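Local coordinates for protein alginate lyase (Aplysia kurodai, PDB 5GMT) that probably cleaves the glycosidic bonds of alginate by beta-elimination, with specificity for polymannuronate, as a member of polysaccharide lyase family 14, at residues R140-K145 against E150-I155; D168-S173 against L179-F184; K211-A216 against Q221-A226. One frame throughout, in Å; residues are numbered along the deposited sequence.

Interaction 1 (R140-K145 against E150-I155); sequences RLMWRK and ELYAYI
Met-142 runs alongside Tyr-152, pointing the same way, and its contacts can be followed atom by atom. CB lies 3.8 Å from Glu-150 CG. CG comes 3.7 Å from Tyr-152 CG, at the root of the ring. SD then stands over the ring face, 3.5 Å from the centroid of Tyr-152 and only 10° off the ring normal, a Met-aromatic contact. A bend at the last torsion (chi3 65°) carries CE away from the phenol and over the guanidinium face of Arg-144.

The two backbones form a beta hairpin of strands 136-143 and 149-154 in one sheet of a concanavalin-like sandwich. The N-to-C directions of the short strand segments differ by 131°, well short of the 180° of a flat antiparallel pair, so the hairpin is strongly twisted. Met-142 and Glu-150 are a hydrogen-bonded pair, joined N to O in both directions.

Arg-144 grips the Glu-150 carboxylate side-on: NE reaches OE1 at 2.9 Å from above the carboxylate plane, and NH1 reaches OE2 at 3.0 Å on its syn side. The same carboxylate also holds Arg-181 NE and Ser-178 OG, so two arginines share one buried anion. Farther along, Arg-140 NH2 meets Tyr-154 CE1 at 3.6 Å, while its NH1 bonds Ser-245 OG. One water accepts from Arg-140 N and NE and donates to Tyr-152 O.

Interaction 2 (D168-S173 against L179-F184); sequences DVIAHS and LGRGKF
Asp-168 O is gripped by three groups. Gly-180 N donates to it at 2.8 Å with a nearly straight bond (164° at the hydrogen), the CA-H of Leu-179 approaches it with CA 3.3 Å away, and a water adds a weak bond. That water also accepts from Arg-181 N, so the carbonyl is linked to two successive amides, one directly and one through solvent.

Next to this, Val-169 and Leu-179 form an antiparallel non-hydrogen-bonded pair whose side chains lie side by side on one face. The valine places CG2 anti to its carbonyl carbon, and this methyl meets Leu-179 CD2 at 3.6 Å. Tyr-224 and Ala-226, from strand 222-229, also pack on Leu-179.

Ile-170 crosses the Arg-181 side chain at about a right angle. Its CD1 methyl sits 3.6 Å above the guanidinium plane, over the centre, and this leaves the nitrogens to bond at the group's edges: NE pairs with Glu-150, and NH2 reaches Ser-178 OG. The arginine chain leaves the backbone extended (chi1 -172°) and bends at chi3, which turns one face of the guanidinium to the Ile-170 methyl. The Asp-168 carboxylate, for its part, is held by Tyr-224 OH and Arg-166.

Beyond the bridge, residues Gly-180 to Lys-183 make a type II beta turn, closed by the bond from Lys-183 N to Gly-180 O at 3.0 Å. At the third position of the turn Gly-182 has phi 90°, where a side chain would press against the carbonyl O of Arg-181, so the site calls for glycine. The arrangement is that of an edge hairpin: strand 169-170 is the outermost strand of its sheet within the chain, paired antiparallel with strand 177-179, which runs out into a type II turn.

Interaction 3 (K211-A216 against Q221-A226); sequences KICVQA and QQCYTA
Strands 211-216 and 222-226 run close to antiparallel, their segment axes at 168° and 4.6 Å apart at closest approach. Ile-212 with Tyr-224 and Val-214 with Gln-222 are hydrogen-bonded pairs, each joined N to O in both directions. The straightest of the four bonds, Gln-222 N to Val-214 O, spans 2.9 Å at 175°.

Cys-213 and Cys-223 face each other at the non-hydrogen-bonded position between these pairs, where the CA atoms are 4.0 Å apart. Both sulfurs lie anti to their own carbonyl carbons, and the SG-SG bond of Cys-213 to Cys-223 (2.0 Å) has a torsion of 110°. On the same face the extended chain of Lys-211 brings CG to 3.4 Å from Thr-225 OG1. Gln-221 lays NE2 beside Cys-213 CB at 3.6 Å.

Gln-215 runs along the backbone N and CA of Gln-221, and its NE2 bonds His-219 O; an alanine here would probably leave that carbonyl without its amide mate and uncover the Gln-221 backbone. Two complementary kinds of bond hold the hairpin: directional backbone bonds that set the register, and a covalent cross-strand disulfide that, while oxidised, should keep the two strands from slipping or parting at this point.

Interactions 1 and 2 belong to one sheet and interaction 3 to the other, so the three together sample both layers of the sandwich. The centres of interactions 1 and 2 are about 8 Å apart. They are tied by a salt bridge from Arg-181 NE to Glu-150 OE1 at 2.7 Å. Interaction 3, centred about 13 Å from interaction 1 and 14 Å from interaction 2, meets the first through Ile-212 CD1, 3.7 Å from Leu-141 CD1, in apolar packing between the layers. Its polar link to interaction 2 is a probable hydrogen bond, Tyr-224 OH to Asp-168 OD2 at 2.6 Å. All three contacts are structural, and none of them marks a catalytic site.

Interaction 1 (R140-K145 against E150-I155)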
loop_
_atom_site.group_PDB
_atom_site.type_symbol
_atom_site.label_atom_id
_atom_site.label_comp_id
_atom_site.label_asym_id
_atom_site.label_seq_id
_atom_site.Cartn_x
_atom_site.Cartn_y
_atom_site.Cartn_z
ATOM N N ARG A 140 -1.346 -3.472 -1.360
ATOM C CA ARG A 140 -0.411 -2.823 -0.437
ATOM C C ARG A 140 1.035 -3.271 -0.671
ATOM O O ARG A 140 1.297 -4.279 -1.327
ATOM C CB ARG A 140 -0.803 -3.121 1.007
ATOM C CG ARG A 140 -2.137 -2.531 1.409
ATOM C CD ARG A 140 -2.512 -3.008 2.788
ATOM N NE ARG A 140 -2.900 -4.422 2.795
ATOM C CZ ARG A 140 -3.313 -5.087 3.865
ATOM N NH1 ARG A 140 -3.414 -4.477 5.047
ATOM N NH2 ARG A 140 -3.630 -6.374 3.749
ATOM N N LEU A 141 1.971 -2.486 -0.148
ATOM C CA LEU A 141 3.365 -2.911 -0.071
ATOM C C LEU A 141 3.606 -3.424 1.338
ATOM O O LEU A 141 2.808 -3.169 2.247
ATOM C CB LEU A 141 4.318 -1.759 -0.416
ATOM C CG LEU A 141 4.648 -1.469 -1.888
ATOM C CD1 LEU A 141 3.391 -1.160 -2.673
ATOM C CD2 LEU A 141 5.632 -0.295 -1.987
ATOM N N MET A 142 4.680 -4.177 1.525
ATOM C CA MET A 142 5.108 -4.527 2.871
ATOM C C MET A 142 6.598 -4.323 2.981
ATOM O O MET A 142 7.301 -4.395 1.975
ATOM C CB MET A 142 4.756 -5.978 3.225
ATOM C CG MET A 142 3.370 -6.160 3.831
ATOM S SD MET A 142 3.154 -7.775 4.625
ATOM C CE MET A 142 4.325 -7.671 5.974
ATOM N N TRP A 143 7.078 -4.033 4.186
ATOM C CA TRP A 143 8.495 -4.237 4.458
ATOM C C TRP A 143 8.619 -5.569 5.167
ATOM O O TRP A 143 7.627 -6.151 5.626
ATOM C CB TRP A 143 9.115 -3.097 5.287
ATOM C CG TRP A 143 8.718 -3.048 6.743
ATOM C CD1 TRP A 143 9.272 -3.756 7.782
ATOM C CD2 TRP A 143 7.702 -2.223 7.321
ATOM N NE1 TRP A 143 8.644 -3.433 8.963
ATOM C CE2 TRP A 143 7.682 -2.487 8.709
ATOM C CE3 TRP A 143 6.801 -1.287 6.798
ATOM C CZ2 TRP A 143 6.793 -1.853 9.578
ATOM C CZ3 TRP A 143 5.924 -0.651 7.667
ATOM C CH2 TRP A 143 5.924 -0.942 9.042
ATOM N N ARG A 144 9.841 -6.070 5.205
ATOM C CA ARG A 144 10.118 -7.336 5.838
ATOM C C ARG A 144 11.378 -7.185 6.658
ATOM O O ARG A 144 11.867 -6.067 6.867
ATOM C CB ARG A 144 10.277 -8.447 4.795
ATOM C CG ARG A 144 8.997 -8.808 4.050
ATOM C CD ARG A 144 8.073 -9.675 4.901
ATOM N NE ARG A 144 6.810 -9.964 4.221
ATOM C CZ ARG A 144 5.810 -10.661 4.760
ATOM N NH1 ARG A 144 4.687 -10.865 4.079
ATOM N NH2 ARG A 144 5.934 -11.159 5.984
ATOM N N LYS A 145 11.879 -8.314 7.139
ATOM C CA LYS A 145 13.179 -8.378 7.782
ATOM C C LYS A 145 14.214 -7.532 7.041
ATOM O O LYS A 145 14.302 -7.593 5.814
ATOM C CB LYS A 145 13.622 -9.841 7.839
ATOM C CG LYS A 145 14.994 -10.075 8.388
ATOM C CD LYS A 145 15.456 -11.502 8.097
ATOM C CE LYS A 145 14.350 -12.517 8.395
ATOM N NZ LYS A 145 14.766 -13.912 8.074
ATOM N N GLU A 150 8.283 -5.648 -0.602
ATOM C CA GLU A 150 7.539 -6.545 -1.472
ATOM C C GLU A 150 6.210 -5.921 -1.844
ATOM O O GLU A 150 5.740 -4.993 -1.179
ATOM C CB GLU A 150 7.300 -7.893 -0.782
ATOM C CG GLU A 150 6.225 -7.821 0.296
ATOM C CD GLU A 150 6.073 -9.119 1.086
ATOM O OE1 GLU A 150 7.090 -9.784 1.372
ATOM O OE2 GLU A 150 4.933 -9.484 1.416
ATOM N N LEU A 151 5.615 -6.440 -2.912
ATOM C CA LEU A 151 4.190 -6.261 -3.183
ATOM C C LEU A 151 3.440 -7.294 -2.346
ATOM O O LEU A 151 3.799 -8.455 -2.359
ATOM C CB LEU A 151 3.885 -6.439 -4.675
ATOM C CG LEU A 151 2.418 -6.630 -5.072
ATOM C CD1 LEU A 151 1.622 -5.412 -4.673
ATOM C CD2 LEU A 151 2.263 -6.892 -6.568
ATOM N N TYR A 152 2.422 -6.873 -1.596
ATOM C CA TYR A 152 1.694 -7.783 -0.719
ATOM C C TYR A 152 0.254 -7.840 -1.180
ATOM O O TYR A 152 -0.563 -6.992 -0.804
ATOM C CB TYR A 152 1.781 -7.331 0.728
ATOM C CG TYR A 152 1.138 -8.271 1.719
ATOM C CD1 TYR A 152 1.595 -9.575 1.863
ATOM C CD2 TYR A 152 0.094 -7.841 2.535
ATOM C CE1 TYR A 152 1.013 -10.441 2.784
ATOM C CE2 TYR A 152 -0.493 -8.700 3.471
ATOM C CZ TYR A 152 -0.024 -9.998 3.584
ATOM O OH TYR A 152 -0.593 -10.861 4.501
ATOM N N ALA A 153 -0.041 -8.841 -2.003
ATOM C CA ALA A 153 -1.250 -8.832 -2.815
ATOM C C ALA A 153 -2.342 -9.770 -2.308
ATOM O O ALA A 153 -2.103 -10.959 -2.085
ATOM C CB ALA A 153 -0.895 -9.187 -4.257
ATOM N N TYR A 154 -3.531 -9.210 -2.118
ATOM C CA TYR A 154 -4.751 -9.999 -2.006
ATOM C C TYR A 154 -5.393 -10.028 -3.385
ATOM O O TYR A 154 -5.927 -9.028 -3.852
ATOM C CB TYR A 154 -5.705 -9.403 -0.965
ATOM C CG TYR A 154 -5.360 -9.779 0.453
ATOM C CD1 TYR A 154 -4.162 -9.362 1.032
ATOM C CD2 TYR A 154 -6.226 -10.551 1.214
ATOM C CE1 TYR A 154 -3.833 -9.713 2.329
ATOM C CE2 TYR A 154 -5.906 -10.906 2.520
ATOM C CZ TYR A 154 -4.718 -10.481 3.071
ATOM O OH TYR A 154 -4.388 -10.829 4.364
ATOM N N ILE A 155 -5.314 -11.174 -4.052
ATOM C CA ILE A 155 -5.813 -11.309 -5.412
ATOM C C ILE A 155 -6.563 -12.642 -5.509
ATOM O O ILE A 155 -6.425 -13.483 -4.636
ATOM C CB ILE A 155 -4.650 -11.239 -6.437
ATOM C CG1 ILE A 155 -3.502 -12.135 -5.983
ATOM C CG2 ILE A 155 -4.155 -9.811 -6.566
ATOM C CD1 ILE A 155 -2.265 -12.114 -6.928
HETATM O O HOH W 1 -2.853 -5.821 0.232
#

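Interaction 2 (D168-S173 against L179-F184)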
loop_
_atom_site.group_PDB
_atom_site.type_symbol
_atom_site.label_atom_id
_atom_site.label_comp_id
_atom_site.label_asym_id
_atom_site.label_seq_id
_atom_site.Cartn_x
_atom_site.Cartn_y
_atom_site.Cartn_z
ATOM N N ASP A 168 9.416 -15.141 -8.272
ATOM C CA ASP A 168 9.110 -13.866 -7.620
ATOM C C ASP A 168 7.932 -13.974 -6.658
ATOM O O ASP A 168 7.433 -12.963 -6.183
ATOM C CB ASP A 168 8.843 -12.772 -8.665
ATOM C CG ASP A 168 7.597 -13.040 -9.506
ATOM O OD1 ASP A 168 7.193 -14.211 -9.615
ATOM O OD2 ASP A 168 7.025 -12.068 -10.059
ATOM N N VAL A 169 7.503 -15.203 -6.351
ATOM C CA VAL A 169 6.321 -15.409 -5.509
ATOM C C VAL A 169 6.625 -16.215 -4.256
ATOM O O VAL A 169 7.222 -17.286 -4.322
ATOM C CB VAL A 169 5.179 -16.134 -6.280
ATOM C CG1 VAL A 169 4.108 -16.660 -5.309
ATOM C CG2 VAL A 169 4.555 -15.211 -7.309
ATOM N N ILE A 170 6.232 -15.667 -3.114
ATOM C CA ILE A 170 6.146 -16.425 -1.880
ATOM C C ILE A 170 4.669 -16.446 -1.503
ATOM O O ILE A 170 4.122 -15.464 -0.990
ATOM C CB ILE A 170 7.006 -15.814 -0.769
ATOM C CG1 ILE A 170 8.485 -15.868 -1.165
ATOM C CG2 ILE A 170 6.774 -16.558 0.559
ATOM C CD1 ILE A 170 9.388 -15.048 -0.283
ATOM N N ALA A 171 4.025 -17.570 -1.798
ATOM C CA ALA A 171 2.574 -17.680 -1.728
ATOM C C ALA A 171 2.075 -17.921 -0.312
ATOM O O ALA A 171 2.825 -18.367 0.563
ATOM C CB ALA A 171 2.088 -18.803 -2.655
ATOM N N HIS A 172 0.806 -17.613 -0.086
ATOM C CA HIS A 172 0.172 -17.988 1.161
ATOM C C HIS A 172 -1.258 -18.466 0.909
ATOM O O HIS A 172 -1.936 -18.022 -0.018
ATOM C CB HIS A 172 0.181 -16.836 2.176
ATOM C CG HIS A 172 0.051 -17.308 3.591
ATOM N ND1 HIS A 172 -1.165 -17.612 4.167
ATOM C CD2 HIS A 172 0.992 -17.593 4.523
ATOM C CE1 HIS A 172 -0.970 -18.032 5.404
ATOM N NE2 HIS A 172 0.329 -18.034 5.645
ATOM N N SER A 173 -1.699 -19.401 1.739
ATOM C CA SER A 173 -2.981 -20.032 1.531
ATOM C C SER A 173 -4.143 -19.135 1.931
ATOM O O SER A 173 -5.239 -19.276 1.387
ATOM C CB SER A 173 -3.049 -21.334 2.319
ATOM O OG SER A 173 -2.779 -21.085 3.683
ATOM N N LEU A 179 4.989 -10.765 -3.442
ATOM C CA LEU A 179 5.568 -10.685 -4.786
ATOM C C LEU A 179 6.783 -9.772 -4.800
ATOM O O LEU A 179 6.718 -8.615 -4.362
ATOM C CB LEU A 179 4.528 -10.183 -5.789
ATOM C CG LEU A 179 3.479 -11.258 -6.099
ATOM C CD1 LEU A 179 2.095 -10.699 -5.845
ATOM C CD2 LEU A 179 3.599 -11.732 -7.529
ATOM N N GLY A 180 7.893 -10.305 -5.297
ATOM C CA GLY A 180 9.094 -9.520 -5.475
ATOM C C GLY A 180 9.842 -9.188 -4.200
ATOM O O GLY A 180 10.574 -8.205 -4.167
ATOM N N ARG A 181 9.668 -9.990 -3.155
ATOM C CA ARG A 181 10.305 -9.689 -1.875
ATOM C C ARG A 181 11.813 -9.604 -2.037
ATOM O O ARG A 181 12.447 -10.508 -2.592
ATOM C CB ARG A 181 9.942 -10.728 -0.812
ATOM C CG ARG A 181 10.420 -10.364 0.599
ATOM C CD ARG A 181 10.216 -11.520 1.576
ATOM N NE ARG A 181 8.804 -11.860 1.757
ATOM C CZ ARG A 181 8.378 -12.867 2.514
ATOM N NH1 ARG A 181 9.260 -13.633 3.149
ATOM N NH2 ARG A 181 7.084 -13.123 2.629
ATOM N N GLY A 182 12.377 -8.491 -1.581
ATOM C CA GLY A 182 13.815 -8.288 -1.622
ATOM C C GLY A 182 14.331 -7.641 -2.889
ATOM O O GLY A 182 15.519 -7.309 -2.973
ATOM N N LYS A 183 13.459 -7.462 -3.880
ATOM C CA LYS A 183 13.862 -6.831 -5.136
ATOM C C LYS A 183 14.035 -5.329 -4.974
ATOM O O LYS A 183 14.685 -4.680 -5.790
ATOM C CB LYS A 183 12.855 -7.143 -6.238
ATOM C CG LYS A 183 12.850 -8.624 -6.596
ATOM C CD LYS A 183 12.431 -8.859 -8.030
ATOM C CE LYS A 183 12.461 -10.346 -8.371
ATOM N NZ LYS A 183 13.818 -10.947 -8.200
ATOM N N PHE A 184 13.437 -4.782 -3.926
ATOM C CA PHE A 184 13.731 -3.417 -3.503
ATOM C C PHE A 184 13.818 -3.443 -1.989
ATOM O O PHE A 184 13.379 -4.396 -1.365
ATOM C CB PHE A 184 12.675 -2.414 -3.997
ATOM C CG PHE A 184 11.248 -2.853 -3.765
ATOM C CD1 PHE A 184 10.600 -3.662 -4.687
ATOM C CD2 PHE A 184 10.556 -2.447 -2.635
ATOM C CE1 PHE A 184 9.291 -4.068 -4.483
ATOM C CE2 PHE A 184 9.236 -2.841 -2.425
ATOM C CZ PHE A 184 8.608 -3.658 -3.346
HETATM O O HOH W 2 8.295 -12.612 -3.014
#

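Interaction 3 (K211-A216 against Q221-A226)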
loop_
_atom_site.group_PDB
_atom_site.type_symbol
_atom_site.label_atom_id
_atom_site.label_comp_id
_atom_site.label_asym_id
_atom_site.label_seq_id
_atom_site.Cartn_x
_atom_site.Cartn_y
_atom_site.Cartn_z
ATOM N N LYS A 211 4.006 -2.691 -11.335
ATOM C CA LYS A 211 5.405 -2.275 -11.345
ATOM C C LYS A 211 5.631 -1.338 -10.174
ATOM O O LYS A 211 4.967 -0.305 -10.054
ATOM C CB LYS A 211 5.764 -1.585 -12.670
ATOM C CG LYS A 211 7.220 -1.104 -12.735
ATOM C CD LYS A 211 7.514 -0.308 -14.002
ATOM C CE LYS A 211 8.974 0.125 -14.018
ATOM N NZ LYS A 211 9.331 0.936 -15.213
ATOM N N ILE A 212 6.550 -1.716 -9.296
ATOM C CA ILE A 212 6.878 -0.902 -8.146
ATOM C C ILE A 212 8.303 -0.392 -8.280
ATOM O O ILE A 212 9.215 -1.172 -8.552
ATOM C CB ILE A 212 6.732 -1.706 -6.842
ATOM C CG1 ILE A 212 5.254 -2.065 -6.603
ATOM C CG2 ILE A 212 7.333 -0.936 -5.665
ATOM C CD1 ILE A 212 5.063 -3.001 -5.426
ATOM N N CYS A 213 8.492 0.912 -8.109
ATOM C CA CYS A 213 9.836 1.472 -8.086
ATOM C C CYS A 213 10.022 2.160 -6.751
ATOM O O CYS A 213 9.126 2.851 -6.275
ATOM C CB CYS A 213 10.056 2.454 -9.235
ATOM S SG CYS A 213 10.016 1.694 -10.864
ATOM N N VAL A 214 11.183 1.962 -6.140
ATOM C CA VAL A 214 11.487 2.615 -4.875
ATOM C C VAL A 214 12.849 3.271 -4.997
ATOM O O VAL A 214 13.783 2.665 -5.522
ATOM C CB VAL A 214 11.485 1.607 -3.693
ATOM C CG1 VAL A 214 11.954 2.262 -2.401
ATOM C CG2 VAL A 214 10.099 0.968 -3.515
ATOM N N GLN A 215 12.965 4.510 -4.537
ATOM C CA GLN A 215 14.261 5.178 -4.538
ATOM C C GLN A 215 14.495 5.870 -3.211
ATOM O O GLN A 215 13.800 6.823 -2.861
ATOM C CB GLN A 215 14.365 6.191 -5.680
ATOM C CG GLN A 215 15.729 6.846 -5.753
ATOM C CD GLN A 215 15.959 7.582 -7.049
ATOM O OE1 GLN A 215 15.030 8.127 -7.640
ATOM N NE2 GLN A 215 17.207 7.586 -7.512
ATOM N N ALA A 216 15.463 5.356 -2.468
ATOM C CA ALA A 216 15.924 6.008 -1.257
ATOM C C ALA A 216 16.785 7.200 -1.656
ATOM O O ALA A 216 17.494 7.142 -2.664
ATOM C CB ALA A 216 16.690 5.049 -0.400
ATOM N N GLN A 221 17.382 4.032 -8.100
ATOM C CA GLN A 221 16.049 3.471 -8.164
ATOM C C GLN A 221 16.124 1.955 -8.292
ATOM O O GLN A 221 16.941 1.442 -9.054
ATOM C CB GLN A 221 15.312 4.075 -9.347
ATOM C CG GLN A 221 13.838 3.840 -9.377
ATOM C CD GLN A 221 13.223 4.426 -10.626
ATOM O OE1 GLN A 221 13.722 4.221 -11.726
ATOM N NE2 GLN A 221 12.152 5.173 -10.458
ATOM N N GLN A 222 15.298 1.238 -7.534
ATOM C CA GLN A 222 15.134 -0.196 -7.762
ATOM C C GLN A 222 13.681 -0.491 -8.118
ATOM O O GLN A 222 12.770 -0.080 -7.402
ATOM C CB GLN A 222 15.568 -1.005 -6.536
ATOM C CG GLN A 222 17.090 -1.045 -6.371
ATOM C CD GLN A 222 17.573 -2.131 -5.432
ATOM O OE1 GLN A 222 17.086 -2.266 -4.308
ATOM N NE2 GLN A 222 18.544 -2.914 -5.891
ATOM N N CYS A 223 13.462 -1.189 -9.228
ATOM C CA CYS A 223 12.096 -1.469 -9.651
ATOM C C CYS A 223 11.863 -2.960 -9.724
ATOM O O CYS A 223 12.792 -3.734 -9.956
ATOM C CB CYS A 223 11.795 -0.843 -11.010
ATOM S SG CYS A 223 11.905 0.950 -11.083
ATOM N N TYR A 224 10.610 -3.354 -9.530
ATOM C CA TYR A 224 10.196 -4.738 -9.701
ATOM C C TYR A 224 8.890 -4.764 -10.462
ATOM O O TYR A 224 7.975 -4.016 -10.127
ATOM C CB TYR A 224 10.024 -5.429 -8.351
ATOM C CG TYR A 224 9.120 -6.634 -8.411
ATOM C CD1 TYR A 224 9.481 -7.757 -9.142
ATOM C CD2 TYR A 224 7.904 -6.650 -7.735
ATOM C CE1 TYR A 224 8.654 -8.869 -9.204
ATOM C CE2 TYR A 224 7.073 -7.751 -7.791
ATOM C CZ TYR A 224 7.453 -8.857 -8.526
ATOM O OH TYR A 224 6.619 -9.948 -8.578
ATOM N N THR A 225 8.803 -5.605 -11.487
ATOM C CA THR A 225 7.543 -5.760 -12.199
ATOM C C THR A 225 6.965 -7.148 -11.971
ATOM O O THR A 225 7.575 -8.147 -12.331
ATOM C CB THR A 225 7.699 -5.512 -13.701
ATOM O OG1 THR A 225 8.063 -4.138 -13.923
ATOM C CG2 THR A 225 6.387 -5.798 -14.415
ATOM N N ALA A 226 5.795 -7.192 -11.342
ATOM C CA ALA A 226 5.014 -8.420 -11.241
ATOM C C ALA A 226 4.095 -8.534 -12.449
ATOM O O ALA A 226 3.119 -7.801 -12.554
ATOM C CB ALA A 226 4.190 -8.433 -9.953
#